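Phosphoglycolate phosphatase (Thermoplasma acidophilum, PDB 1L6R) dephosphorylates 2-phosphoglycolate to glycolate in a magnesium-dependent reaction and also, less efficiently, releases phosphate from inorganic pyrophosphate. Local coordinates at residues A[96-105]-A[116-127]; A[152-160]-A[180-189]. The protein carries 1 engineered substitution. One frame throughout, in Å; residues are numbered along the deposited sequence.

Contact 1: A[96-105]-A[116-127]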
loop_
_atom_site.group_PDB
_atom_site.type_symbol
_atom_site.label_atom_id
_atom_site.label_comp_id
_atom_site.label_asym_id
_atom_site.label_seq_id
_atom_site.Cartn_x
_atom_site.Cartn_y
_atom_site.Cartn_z
ATOM N N MET A 96 -11.540 23.598 -8.565
ATOM C CA MET A 96 -10.172 23.872 -8.984
ATOM C C MET A 96 -10.062 24.416 -10.410
ATOM O O MET A 96 -9.172 25.216 -10.711
ATOM C CB MET A 96 -9.343 22.597 -8.837
ATOM C CG MET A 96 -7.859 22.824 -8.646
ATOM S SD MET A 96 -7.472 23.848 -7.200
ATOM C CE MET A 96 -8.182 22.911 -5.897
ATOM N N SER A 97 -10.962 23.996 -11.288
ATOM C CA SER A 97 -10.917 24.459 -12.668
ATOM C C SER A 97 -11.227 25.953 -12.771
ATOM O O SER A 97 -10.977 26.577 -13.801
ATOM C CB SER A 97 -11.905 23.660 -13.522
ATOM O OG SER A 97 -13.246 23.939 -13.142
ATOM N N LYS A 98 -11.760 26.528 -11.699
ATOM C CA LYS A 98 -12.089 27.947 -11.709
ATOM C C LYS A 98 -10.873 28.833 -11.460
ATOM O O LYS A 98 -10.876 30.010 -11.823
ATOM C CB LYS A 98 -13.165 28.248 -10.659
ATOM C CG LYS A 98 -14.500 27.577 -10.930
ATOM C CD LYS A 98 -15.472 27.813 -9.779
ATOM C CE LYS A 98 -16.804 27.120 -10.025
ATOM N NZ LYS A 98 -17.732 27.258 -8.861
ATOM N N ARG A 99 -9.828 28.282 -10.850
ATOM C CA ARG A 99 -8.643 29.083 -10.564
ATOM C C ARG A 99 -7.307 28.476 -10.982
ATOM O O ARG A 99 -6.247 28.952 -10.572
ATOM C CB ARG A 99 -8.612 29.442 -9.080
ATOM C CG ARG A 99 -8.773 28.267 -8.142
ATOM C CD ARG A 99 -9.509 28.702 -6.885
ATOM N NE ARG A 99 -9.508 27.667 -5.857
ATOM C CZ ARG A 99 -8.414 27.249 -5.234
ATOM N NH1 ARG A 99 -7.242 27.785 -5.539
ATOM N NH2 ARG A 99 -8.489 26.306 -4.305
ATOM N N THR A 100 -7.363 27.420 -11.789
ATOM C CA THR A 100 -6.156 26.774 -12.299
ATOM C C THR A 100 -6.467 26.226 -13.682
ATOM O O THR A 100 -7.581 26.363 -14.178
ATOM C CB THR A 100 -5.685 25.595 -11.426
ATOM O OG1 THR A 100 -6.601 24.501 -11.561
ATOM C CG2 THR A 100 -5.586 26.004 -9.970
ATOM N N SER A 101 -5.472 25.598 -14.295
ATOM C CA SER A 101 -5.629 25.022 -15.621
ATOM C C SER A 101 -6.222 23.612 -15.564
ATOM O O SER A 101 -6.407 22.982 -16.604
ATOM C CB SER A 101 -4.274 24.963 -16.319
ATOM O OG SER A 101 -3.401 24.103 -15.610
ATOM N N MET A 102 -6.516 23.126 -14.359
ATOM C CA MET A 102 -7.083 21.782 -14.206
ATOM C C MET A 102 -8.392 21.726 -14.982
ATOM O O MET A 102 -9.257 22.592 -14.827
ATOM C CB MET A 102 -7.333 21.482 -12.734
ATOM C CG MET A 102 -7.579 20.017 -12.437
ATOM S SD MET A 102 -8.085 19.774 -10.727
ATOM C CE MET A 102 -8.004 17.969 -10.628
ATOM N N ARG A 103 -8.556 20.702 -15.809
ATOM C CA ARG A 103 -9.754 20.611 -16.625
ATOM C C ARG A 103 -10.227 19.187 -16.866
ATOM O O ARG A 103 -9.438 18.235 -16.851
ATOM C CB ARG A 103 -9.503 21.307 -17.965
ATOM C CG ARG A 103 -8.193 20.909 -18.629
ATOM C CD ARG A 103 -7.879 21.823 -19.814
ATOM N NE ARG A 103 -6.683 21.408 -20.545
ATOM C CZ ARG A 103 -5.437 21.592 -20.121
ATOM N NH1 ARG A 103 -5.200 22.190 -18.961
ATOM N NH2 ARG A 103 -4.420 21.176 -20.864
ATOM N N SER A 104 -11.526 19.066 -17.100
ATOM C CA SER A 104 -12.167 17.785 -17.357
ATOM C C SER A 104 -11.747 17.206 -18.705
ATOM O O SER A 104 -11.253 17.919 -19.590
ATOM C CB SER A 104 -13.689 17.967 -17.333
ATOM O OG SER A 104 -14.355 16.717 -17.395
ATOM N N ILE A 105 -11.937 15.898 -18.851
ATOM C CA ILE A 105 -11.625 15.219 -20.092
ATOM C C ILE A 105 -12.875 14.479 -20.526
ATOM O O ILE A 105 -13.744 14.158 -19.700
ATOM C CB ILE A 105 -10.433 14.250 -19.941
ATOM C CG1 ILE A 105 -10.733 13.168 -18.899
ATOM C CG2 ILE A 105 -9.205 15.036 -19.537
ATOM C CD1 ILE A 105 -9.593 12.159 -18.708
ATOM N N GLY A 116 -10.866 12.007 -13.993
ATOM C CA GLY A 116 -9.673 12.201 -14.805
ATOM C C GLY A 116 -9.542 13.686 -15.124
ATOM O O GLY A 116 -10.509 14.446 -15.046
ATOM N N PHE A 117 -8.343 14.128 -15.486
ATOM C CA PHE A 117 -8.176 15.538 -15.813
ATOM C C PHE A 117 -6.893 15.813 -16.568
ATOM O O PHE A 117 -5.996 14.965 -16.621
ATOM C CB PHE A 117 -8.215 16.414 -14.528
ATOM C CG PHE A 117 -7.052 16.202 -13.572
ATOM C CD1 PHE A 117 -7.096 15.211 -12.594
ATOM C CD2 PHE A 117 -5.937 17.046 -13.620
ATOM C CE1 PHE A 117 -6.053 15.061 -11.669
ATOM C CE2 PHE A 117 -4.888 16.910 -12.705
ATOM C CZ PHE A 117 -4.940 15.922 -11.726
ATOM N N ASP A 118 -6.838 16.998 -17.168
ATOM C CA ASP A 118 -5.651 17.489 -17.857
ATOM C C ASP A 118 -5.247 18.689 -17.004
ATOM O O ASP A 118 -6.089 19.289 -16.333
ATOM C CB ASP A 118 -5.957 17.981 -19.277
ATOM C CG ASP A 118 -6.225 16.851 -20.258
ATOM O OD1 ASP A 118 -5.807 15.703 -19.988
ATOM O OD2 ASP A 118 -6.841 17.126 -21.315
ATOM N N ILE A 119 -3.973 19.052 -17.037
ATOM C CA ILE A 119 -3.496 20.183 -16.241
ATOM C C ILE A 119 -2.156 20.665 -16.784
ATOM O O ILE A 119 -1.371 19.873 -17.310
ATOM C CB ILE A 119 -3.330 19.757 -14.758
ATOM C CG1 ILE A 119 -3.062 20.976 -13.870
ATOM C CG2 ILE A 119 -2.192 18.727 -14.629
ATOM C CD1 ILE A 119 -3.119 20.653 -12.399
ATOM N N ASP A 120 -1.909 21.970 -16.688
ATOM C CA ASP A 120 -0.627 22.523 -17.132
ATOM C C ASP A 120 0.400 22.104 -16.082
ATOM O O ASP A 120 0.109 22.109 -14.893
ATOM C CB ASP A 120 -0.677 24.052 -17.186
ATOM C CG ASP A 120 -1.633 24.579 -18.236
ATOM O OD1 ASP A 120 -2.099 23.797 -19.093
ATOM O OD2 ASP A 120 -1.909 25.799 -18.209
ATOM N N PRO A 121 1.615 21.725 -16.506
ATOM C CA PRO A 121 2.654 21.307 -15.559
ATOM C C PRO A 121 2.879 22.279 -14.399
ATOM O O PRO A 121 3.165 21.863 -13.279
ATOM C CB PRO A 121 3.891 21.175 -16.444
ATOM C CG PRO A 121 3.305 20.712 -17.752
ATOM C CD PRO A 121 2.091 21.616 -17.895
ATOM N N GLU A 122 2.740 23.576 -14.675
ATOM C CA GLU A 122 2.945 24.600 -13.657
ATOM C C GLU A 122 1.956 24.554 -12.506
ATOM O O GLU A 122 2.252 25.054 -11.425
ATOM C CB GLU A 122 2.892 26.000 -14.275
ATOM C CG GLU A 122 3.858 26.213 -15.409
ATOM C CD GLU A 122 3.189 26.095 -16.760
ATOM O OE1 GLU A 122 2.410 25.134 -16.961
ATOM O OE2 GLU A 122 3.446 26.962 -17.624
ATOM N N ASP A 123 0.782 23.972 -12.731
ATOM C CA ASP A 123 -0.228 23.906 -11.674
ATOM C C ASP A 123 -0.239 22.600 -10.894
ATOM O O ASP A 123 -0.990 22.461 -9.935
ATOM C CB ASP A 123 -1.636 24.132 -12.244
ATOM C CG ASP A 123 -1.851 25.546 -12.738
ATOM O OD1 ASP A 123 -1.234 26.472 -12.163
ATOM O OD2 ASP A 123 -2.640 25.739 -13.685
ATOM N N VAL A 124 0.604 21.649 -11.287
ATOM C CA VAL A 124 0.630 20.346 -10.627
ATOM C C VAL A 124 0.905 20.369 -9.126
ATOM O O VAL A 124 0.176 19.749 -8.344
ATOM C CB VAL A 124 1.658 19.387 -11.303
ATOM C CG1 VAL A 124 1.828 18.126 -10.473
ATOM C CG2 VAL A 124 1.177 19.015 -12.699
ATOM N N ASP A 125 1.945 21.082 -8.709
ATOM C CA ASP A 125 2.287 21.107 -7.292
ATOM C C ASP A 125 1.168 21.681 -6.431
ATOM O O ASP A 125 0.834 21.130 -5.381
ATOM C CB ASP A 125 3.586 21.887 -7.056
ATOM C CG ASP A 125 4.797 21.204 -7.668
ATOM O OD1 ASP A 125 4.737 19.980 -7.916
ATOM O OD2 ASP A 125 5.821 21.887 -7.888
ATOM N N TYR A 126 0.575 22.776 -6.880
ATOM C CA TYR A 126 -0.503 23.382 -6.111
ATOM C C TYR A 126 -1.725 22.469 -6.020
ATOM O O TYR A 126 -2.288 22.267 -4.939
ATOM C CB TYR A 126 -0.922 24.708 -6.733
ATOM C CG TYR A 126 -2.117 25.316 -6.042
ATOM C CD1 TYR A 126 -2.011 25.839 -4.753
ATOM C CD2 TYR A 126 -3.361 25.353 -6.669
ATOM C CE1 TYR A 126 -3.115 26.385 -4.106
ATOM C CE2 TYR A 126 -4.474 25.898 -6.031
ATOM C CZ TYR A 126 -4.341 26.411 -4.749
ATOM O OH TYR A 126 -5.433 26.956 -4.114
ATOM N N VAL A 127 -2.144 21.925 -7.157
ATOM C CA VAL A 127 -3.308 21.056 -7.157
ATOM C C VAL A 127 -3.071 19.787 -6.343
ATOM O O VAL A 127 -3.986 19.304 -5.670
ATOM C CB VAL A 127 -3.743 20.719 -8.594
ATOM C CG1 VAL A 127 -4.805 19.631 -8.574
ATOM C CG2 VAL A 127 -4.298 21.972 -9.276
HETATM O O HOH W 1 -1.366 20.276 -20.298
HETATM O O HOH W 2 -6.364 19.527 -22.676
HETATM O O HOH W 3 -9.270 18.660 -21.265
#
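R103 and D118 form one antiparallel hydrogen-bonded pair: R103 N gives a bond to D118 O and D118 N gives one to R103 O, both 2.9 Å. This single bridge lays the loop 96-105 beside strand 115-117 and the residues that follow it. From there residues 119-123 turn away and lead into helix 124-132.

The R103 side chain runs out extended across D118. Its guanidinium carries D118 CB over one face, and its plane stands 66° from the D118 carboxylate. NH1 bonds S101 O in its own loop. It also makes a weak salt bridge to D120 OD1. One water links R103 NE to D118 OD2.

S101 is gripped by three hydrogen bonds across the contact. Its OG sits between its own backbone N and carbonyl carbon (chi1 63°), where it takes a bond from D120 N and gives one to D123 OD2 at 2.6 Å. S101 N also bonds D123 OD2, from above the carboxylate plane. One carboxylate oxygen thus holds both the backbone and the hydroxyl of S101. T100 OG1 accepts from M102 N in an ST turn.

M102 is extended. Its CE methyl stands over the centre of the F117 ring, 3.4 Å from the centroid, a CH-pi contact with a longer Met-aromatic contact from SD. M102 SD also meets V127 CG1 at 3.9 Å. M96 CG packs on V127 CG2, and M96 SD lies oblique to the Y126 ring. R99 NH1 lies at Y126 OH, in a bond too short to be trusted, with guanidinium and ring planes 71° apart.

The contact joins the loop after helix 87-96 to the start of helix 124-132. F92 of helix 87-96 touches both M102 and V127, and F117 meets the ring of W145 on the adjacent strand 144-149.

Contact 2: A[152-160]-A[180-189]. With CA (calcium ion), chain C.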
loop_
_atom_site.group_PDB
_atom_site.type_symbol
_atom_site.label_atom_id
_atom_site.label_comp_id
_atom_site.label_asym_id
_atom_site.label_seq_id
_atom_site.Cartn_x
_atom_site.Cartn_y
_atom_site.Cartn_z
ATOM N N GLU A 152 -7.399 4.066 -3.407
ATOM C CA GLU A 152 -8.083 3.554 -4.594
ATOM C C GLU A 152 -6.968 3.341 -5.615
ATOM O O GLU A 152 -6.697 4.190 -6.468
ATOM C CB GLU A 152 -9.097 4.603 -5.051
ATOM C CG GLU A 152 -9.998 4.188 -6.186
ATOM C CD GLU A 152 -11.030 5.256 -6.518
ATOM O OE1 GLU A 152 -10.951 6.368 -5.948
ATOM O OE2 GLU A 152 -11.920 4.986 -7.357
ATOM N N ASP A 153 -6.323 2.186 -5.513
ATOM C CA ASP A 153 -5.170 1.894 -6.350
ATOM C C ASP A 153 -5.030 0.442 -6.754
ATOM O O ASP A 153 -5.898 -0.384 -6.473
ATOM C CB ASP A 153 -3.892 2.342 -5.627
ATOM C CG ASP A 153 -3.704 1.674 -4.269
ATOM O OD1 ASP A 153 -4.238 0.571 -4.042
ATOM O OD2 ASP A 153 -2.991 2.254 -3.416
ATOM N N LYS A 154 -3.907 0.129 -7.390
ATOM C CA LYS A 154 -3.682 -1.227 -7.858
ATOM C C LYS A 154 -3.556 -2.246 -6.732
ATOM O O LYS A 154 -3.858 -3.419 -6.937
ATOM C CB LYS A 154 -2.455 -1.276 -8.786
ATOM C CG LYS A 154 -2.637 -0.484 -10.094
ATOM C CD LYS A 154 -1.605 -0.909 -11.153
ATOM C CE LYS A 154 -1.762 -0.138 -12.470
ATOM N NZ LYS A 154 -1.253 1.273 -12.391
ATOM N N ALA A 155 -3.123 -1.813 -5.546
ATOM C CA ALA A 155 -3.016 -2.729 -4.412
ATOM C C ALA A 155 -4.428 -3.130 -3.989
ATOM O O ALA A 155 -4.683 -4.291 -3.672
ATOM C CB ALA A 155 -2.280 -2.064 -3.245
ATOM N N PHE A 156 -5.341 -2.163 -3.977
ATOM C CA PHE A 156 -6.720 -2.457 -3.621
ATOM C C PHE A 156 -7.264 -3.514 -4.596
ATOM O O PHE A 156 -7.890 -4.490 -4.184
ATOM C CB PHE A 156 -7.561 -1.178 -3.713
ATOM C CG PHE A 156 -9.032 -1.399 -3.513
ATOM C CD1 PHE A 156 -9.593 -1.360 -2.239
ATOM C CD2 PHE A 156 -9.860 -1.664 -4.600
ATOM C CE1 PHE A 156 -10.962 -1.584 -2.050
ATOM C CE2 PHE A 156 -11.229 -1.891 -4.426
ATOM C CZ PHE A 156 -11.782 -1.851 -3.147
ATOM N N ALA A 157 -7.012 -3.323 -5.888
ATOM C CA ALA A 157 -7.506 -4.264 -6.894
ATOM C C ALA A 157 -6.906 -5.666 -6.765
ATOM O O ALA A 157 -7.625 -6.668 -6.851
ATOM C CB ALA A 157 -7.247 -3.713 -8.300
ATOM N N VAL A 158 -5.594 -5.745 -6.565
ATOM C CA VAL A 158 -4.935 -7.047 -6.447
ATOM C C VAL A 158 -5.411 -7.768 -5.190
ATOM O O VAL A 158 -5.633 -8.978 -5.211
ATOM C CB VAL A 158 -3.389 -6.887 -6.461
ATOM C CG1 VAL A 158 -2.713 -8.208 -6.124
ATOM C CG2 VAL A 158 -2.938 -6.436 -7.846
ATOM N N ASN A 159 -5.579 -7.039 -4.093
ATOM C CA ASN A 159 -6.077 -7.689 -2.889
ATOM C C ASN A 159 -7.492 -8.200 -3.129
ATOM O O ASN A 159 -7.869 -9.255 -2.621
ATOM C CB ASN A 159 -6.058 -6.729 -1.701
ATOM C CG ASN A 159 -4.701 -6.657 -1.049
ATOM O OD1 ASN A 159 -4.063 -7.681 -0.817
ATOM N ND2 ASN A 159 -4.254 -5.452 -0.743
ATOM N N LYS A 160 -8.276 -7.457 -3.906
ATOM C CA LYS A 160 -9.644 -7.875 -4.206
ATOM C C LYS A 160 -9.624 -9.168 -5.029
ATOM O O LYS A 160 -10.417 -10.071 -4.787
ATOM C CB LYS A 160 -10.375 -6.764 -4.958
ATOM C CG LYS A 160 -11.803 -7.108 -5.320
ATOM C CD LYS A 160 -12.617 -5.850 -5.519
ATOM C CE LYS A 160 -12.800 -5.107 -4.197
ATOM N NZ LYS A 160 -13.532 -5.939 -3.201
ATOM N N ASN A 180 3.381 4.383 -10.577
ATOM C CA ASN A 180 1.964 4.182 -10.318
ATOM C C ASN A 180 1.600 2.696 -10.165
ATOM O O ASN A 180 0.440 2.352 -9.938
ATOM C CB ASN A 180 1.077 4.887 -11.379
ATOM C CG ASN A 180 1.322 4.395 -12.792
ATOM O OD1 ASN A 180 1.743 3.264 -12.988
ATOM N ND2 ASN A 180 1.034 5.240 -13.785
ATOM N N ASP A 181 2.600 1.819 -10.263
ATOM C CA ASP A 181 2.391 0.386 -10.063
ATOM C C ASP A 181 3.032 -0.094 -8.772
ATOM O O ASP A 181 2.830 -1.237 -8.367
ATOM C CB ASP A 181 2.992 -0.423 -11.194
ATOM C CG ASP A 181 2.501 0.033 -12.506
ATOM O OD1 ASP A 181 1.268 0.032 -12.697
ATOM O OD2 ASP A 181 3.348 0.407 -13.335
ATOM N N MET A 182 3.819 0.759 -8.130
ATOM C CA MET A 182 4.473 0.334 -6.900
ATOM C C MET A 182 3.483 -0.192 -5.857
ATOM O O MET A 182 3.822 -1.093 -5.100
ATOM C CB MET A 182 5.335 1.461 -6.317
ATOM C CG MET A 182 6.205 1.005 -5.137
ATOM S SD MET A 182 7.284 -0.432 -5.460
ATOM C CE MET A 182 8.699 0.377 -6.256
ATOM N N PRO A 183 2.244 0.344 -5.809
ATOM C CA PRO A 183 1.328 -0.200 -4.799
ATOM C C PRO A 183 1.142 -1.710 -4.913
ATOM O O PRO A 183 1.034 -2.398 -3.892
ATOM C CB PRO A 183 0.039 0.572 -5.048
ATOM C CG PRO A 183 0.556 1.927 -5.427
ATOM C CD PRO A 183 1.694 1.580 -6.397
ATOM N N MET A 184 1.099 -2.247 -6.130
ATOM C CA MET A 184 0.957 -3.691 -6.229
ATOM C C MET A 184 2.313 -4.393 -6.161
ATOM O O MET A 184 2.393 -5.527 -5.695
ATOM C CB MET A 184 0.162 -4.112 -7.477
ATOM C CG MET A 184 0.769 -3.811 -8.824
ATOM S SD MET A 184 -0.377 -4.414 -10.096
ATOM C CE MET A 184 0.542 -3.990 -11.567
ATOM N N PHE A 185 3.385 -3.719 -6.585
ATOM C CA PHE A 185 4.710 -4.340 -6.515
ATOM C C PHE A 185 5.234 -4.458 -5.087
ATOM O O PHE A 185 6.153 -5.233 -4.818
ATOM C CB PHE A 185 5.731 -3.593 -7.386
ATOM C CG PHE A 185 5.743 -4.052 -8.817
ATOM C CD1 PHE A 185 4.643 -3.831 -9.648
ATOM C CD2 PHE A 185 6.831 -4.762 -9.323
ATOM C CE1 PHE A 185 4.625 -4.314 -10.945
ATOM C CE2 PHE A 185 6.818 -5.246 -10.618
ATOM C CZ PHE A 185 5.718 -5.027 -11.435
ATOM N N GLN A 186 4.655 -3.699 -4.168
ATOM C CA GLN A 186 5.099 -3.791 -2.788
ATOM C C GLN A 186 4.345 -4.878 -2.011
ATOM O O GLN A 186 4.677 -5.160 -0.860
ATOM C CB GLN A 186 5.023 -2.416 -2.107
ATOM C CG GLN A 186 3.653 -1.788 -1.994
ATOM C CD GLN A 186 2.868 -2.308 -0.815
ATOM O OE1 GLN A 186 3.385 -2.375 0.303
ATOM N NE2 GLN A 186 1.607 -2.665 -1.049
ATOM N N LEU A 187 3.350 -5.503 -2.647
ATOM C CA LEU A 187 2.612 -6.600 -2.013
ATOM C C LEU A 187 3.518 -7.839 -2.088
ATOM O O LEU A 187 4.471 -7.864 -2.864
ATOM C CB LEU A 187 1.296 -6.879 -2.756
ATOM C CG LEU A 187 0.219 -5.795 -2.681
ATOM C CD1 LEU A 187 -0.942 -6.173 -3.592
ATOM C CD2 LEU A 187 -0.267 -5.640 -1.243
ATOM N N PRO A 188 3.231 -8.884 -1.288
ATOM C CA PRO A 188 4.037 -10.118 -1.273
ATOM C C PRO A 188 3.829 -11.035 -2.485
ATOM O O PRO A 188 3.988 -12.251 -2.387
ATOM C CB PRO A 188 3.597 -10.819 0.023
ATOM C CG PRO A 188 2.872 -9.768 0.811
ATOM C CD PRO A 188 2.191 -8.937 -0.250
ATOM N N VAL A 189 3.481 -10.450 -3.623
ATOM C CA VAL A 189 3.230 -11.210 -4.843
ATOM C C VAL A 189 4.472 -11.420 -5.696
ATOM O O VAL A 189 5.549 -10.905 -5.385
ATOM C CB VAL A 189 2.200 -10.472 -5.733
ATOM C CG1 VAL A 189 0.865 -10.366 -5.029
ATOM C CG2 VAL A 189 2.719 -9.065 -6.063
HETATM CA CA CA C . 2.160 1.846 -14.837
HETATM O O HOH W 4 -2.015 2.420 -8.306
HETATM O O HOH W 5 -0.449 2.344 -15.037
HETATM O O HOH W 6 1.969 3.801 -16.377
#
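K154 reaches from the N-terminal end of helix 154-164 to the metal site of this HAD-superfamily hydrolase. Its CB lies 4.0 Å from M184 SD. CG starts anti to the carbonyl carbon (chi1 -65°) and passes 4.2 Å from N180 O. CD meets M184 CE on one hand and D181 OD1 on the other. CE comes to 3.0 Å from D181 OD1. A bend at chi4 of K154 (75°) sets NZ for its polar partners: a salt bridge to D181 OD1, met on the anti side, and a hydrogen bond to N180 O from above the carbonyl plane. NZ also donates to a water bound to the calcium ion. K154 probably binds substrate, as in relatives.

Farther along helix 154-164, apolar side chains pack on helix 182-185 and the loop after it. A155 CB rests against P183, V158 CG2 meets M184 CB, and V158 CG1 meets L187 CD1 at 3.7 Å. D153 is the N-cap of helix 154-164, with OD1 accepting from F156 N. F156 packs on P188 of the second subunit.

D11, the nucleophile, and D177 bind the same calcium ion. D181 OD1 bonds K154 NZ, and D181 OD2 is the metal ligand at 2.4 Å. N180 OD1 binds the metal too, while N180 ND2 hydrogen-bonds Y140 O.

In the fold
Contact 1 is complete before the chain reaches contact 2. Their centres are about 27 Å apart and their nearest atoms about 10 Å; they do not meet. Contact 1 sits beside the three-stranded antiparallel sheet, at its outer strand 115-117. Contact 2 lies against the mixed eight-stranded sheet, where M184 touches strands 40-44 and 172-175. The chain between them forms strands 136-141 and 144-149 and then enters helix 154-164. The layout fits a HAD hydrolase with a catalytic core and a smaller cap: contact 2 ties together parts of the metal site, and contact 1 joins the loop after helix 87-96 to the edge strand of the smaller sheet and the start of helix 124-132.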